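Local atomic coordinates of aminoglycoside 6-adenylyltransferase (Bacillus subtilis, PDB entry 2PBE), a protein that transfers a nucleotidyl group from ATP or GTP to O-6 of streptomycin, and adenylates streptidine, making the bacterium resistant to streptomycin. Residues S222-E225 / W226-M230. Residues are numbered along the deposited sequence; the frame is centred on the assembly and turned at random.
Sequences SNKE and WEELM
The indole of Trp226, whose CB lies 3.6 Å from the carbonyl oxygen O of Ser222, the N-cap residue, has one face covered by Met230. This selenomethionine, one turn on, sets CE 3.4 Å above the ring plane and offset toward the rim. The indole also makes a cation-pi contact with Lys218. The carboxylate of Glu225 accepts from the backbone: Ser222 N reaches Glu225 OE1 at 2.6 Å, on the anti side and 18° out of the carboxylate plane. CG of Glu225 lies beside its own backbone N (chi1 -53°), which turns the chain back toward Ser222. In return Glu225 N gives a weak bond to Ser222 OG (3.3 Å), completing a capping box. Lys224 and Glu228 cross obliquely, but Lys224 NZ stays 4.5 Å from Glu228 OE2, too far for a salt bridge. Glu228 OE2 instead forms a salt bridge with Lys254, and Glu228 OE1 a hydrogen bond with the Tyr255 hydroxyl, both on helix 238-263. Main-chain bonds such as Glu228 N to Lys224 O (3.0 Å) join the two turns. A reciprocal capping box, one of its two bonds weak, thus closes the N-terminus of this short surface helix, and the carboxylate of Glu228 ties it to helix 238-263.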
loop_
_atom_site.group_PDB
_atom_site.type_symbol
_atom_site.label_atom_id
_atom_site.label_comp_id
_atom_site.label_asym_id
_atom_site.label_seq_id
_atom_site.Cartn_x
_atom_site.Cartn_y
_atom_site.Cartn_z
ATOM N N SER A 222 2.044 -2.737 -11.438
ATOM C CA SER A 222 2.525 -2.349 -12.744
ATOM C C SER A 222 1.263 -1.918 -13.492
ATOM O O SER A 222 0.161 -1.985 -12.937
ATOM C CB SER A 222 3.173 -3.538 -13.441
ATOM O OG SER A 222 2.234 -4.569 -13.644
ATOM N N ASN A 223 1.407 -1.483 -14.735
ATOM C CA ASN A 223 0.237 -1.052 -15.487
ATOM C C ASN A 223 -0.648 -2.237 -15.832
ATOM O O ASN A 223 -1.883 -2.116 -15.880
ATOM C CB ASN A 223 0.656 -0.317 -16.758
ATOM C CG ASN A 223 1.495 0.905 -16.457
ATOM O OD1 ASN A 223 1.223 1.628 -15.486
ATOM N ND2 ASN A 223 2.524 1.143 -17.280
ATOM N N LYS A 224 -0.019 -3.383 -16.060
ATOM C CA LYS A 224 -0.764 -4.574 -16.390
ATOM C C LYS A 224 -1.642 -4.950 -15.197
ATOM O O LYS A 224 -2.842 -5.214 -15.353
ATOM C CB LYS A 224 0.193 -5.713 -16.711
ATOM C CG LYS A 224 -0.507 -6.964 -17.214
ATOM C CD LYS A 224 0.408 -8.163 -17.125
ATOM C CE LYS A 224 -0.280 -9.430 -17.601
ATOM N NZ LYS A 224 0.584 -10.618 -17.390
ATOM N N GLU A 225 -1.043 -4.947 -14.009
ATOM C CA GLU A 225 -1.737 -5.306 -12.784
ATOM C C GLU A 225 -2.846 -4.331 -12.446
ATOM O O GLU A 225 -3.843 -4.716 -11.846
ATOM C CB GLU A 225 -0.741 -5.400 -11.628
ATOM C CG GLU A 225 0.446 -6.325 -11.941
ATOM C CD GLU A 225 1.541 -6.295 -10.881
ATOM O OE1 GLU A 225 1.967 -5.195 -10.466
ATOM O OE2 GLU A 225 2.002 -7.382 -10.476
ATOM N N TRP A 226 -2.681 -3.065 -12.827
ATOM C CA TRP A 226 -3.724 -2.085 -12.539
ATOM C C TRP A 226 -4.866 -2.253 -13.515
ATOM O O TRP A 226 -6.016 -1.957 -13.204
ATOM C CB TRP A 226 -3.204 -0.654 -12.637
ATOM C CG TRP A 226 -4.048 0.309 -11.848
ATOM C CD1 TRP A 226 -4.248 0.309 -10.475
ATOM C CD2 TRP A 226 -4.772 1.433 -12.353
ATOM N NE1 TRP A 226 -5.042 1.371 -10.099
ATOM C CE2 TRP A 226 -5.384 2.081 -11.221
ATOM C CE3 TRP A 226 -4.970 1.972 -13.645
ATOM C CZ2 TRP A 226 -6.180 3.248 -11.349
ATOM C CZ3 TRP A 226 -5.775 3.154 -13.777
ATOM C CH2 TRP A 226 -6.365 3.772 -12.623
ATOM N N GLU A 227 -4.542 -2.699 -14.716
ATOM C CA GLU A 227 -5.575 -2.910 -15.704
ATOM C C GLU A 227 -6.401 -4.120 -15.294
ATOM O O GLU A 227 -7.611 -4.155 -15.514
ATOM C CB GLU A 227 -4.966 -3.133 -17.085
ATOM C CG GLU A 227 -4.623 -1.833 -17.794
ATOM C CD GLU A 227 -4.195 -2.057 -19.221
ATOM O OE1 GLU A 227 -4.601 -3.089 -19.809
ATOM O OE2 GLU A 227 -3.463 -1.193 -19.754
ATOM N N GLU A 228 -5.742 -5.123 -14.710
ATOM C CA GLU A 228 -6.440 -6.321 -14.274
ATOM C C GLU A 228 -7.371 -5.941 -13.142
ATOM O O GLU A 228 -8.516 -6.381 -13.087
ATOM C CB GLU A 228 -5.463 -7.386 -13.774
ATOM C CG GLU A 228 -4.448 -7.853 -14.777
ATOM C CD GLU A 228 -3.440 -8.807 -14.156
ATOM O OE1 GLU A 228 -3.058 -8.569 -12.987
ATOM O OE2 GLU A 228 -3.020 -9.781 -14.835
ATOM N N LEU A 229 -6.882 -5.110 -12.231
ATOM C CA LEU A 229 -7.706 -4.698 -11.115
ATOM C C LEU A 229 -8.830 -3.831 -11.649
ATOM O O LEU A 229 -9.960 -3.918 -11.182
ATOM C CB LEU A 229 -6.890 -3.921 -10.094
ATOM C CG LEU A 229 -7.744 -3.448 -8.925
ATOM C CD1 LEU A 229 -8.284 -4.632 -8.103
ATOM C CD2 LEU A 229 -6.908 -2.545 -8.065
HETATM N N MSE A 230 -8.513 -3.004 -12.636
HETATM C CA MSE A 230 -9.527 -2.147 -13.228
HETATM C C MSE A 230 -10.612 -3.009 -13.851
HETATM O O MSE A 230 -11.795 -2.678 -13.785
HETATM C CB MSE A 230 -8.939 -1.215 -14.305
HETATM C CG MSE A 230 -8.269 0.051 -13.759
HETATM SE SE MSE A 230 -9.288 0.984 -12.350
HETATM C CE MSE A 230 -8.360 0.331 -10.768
#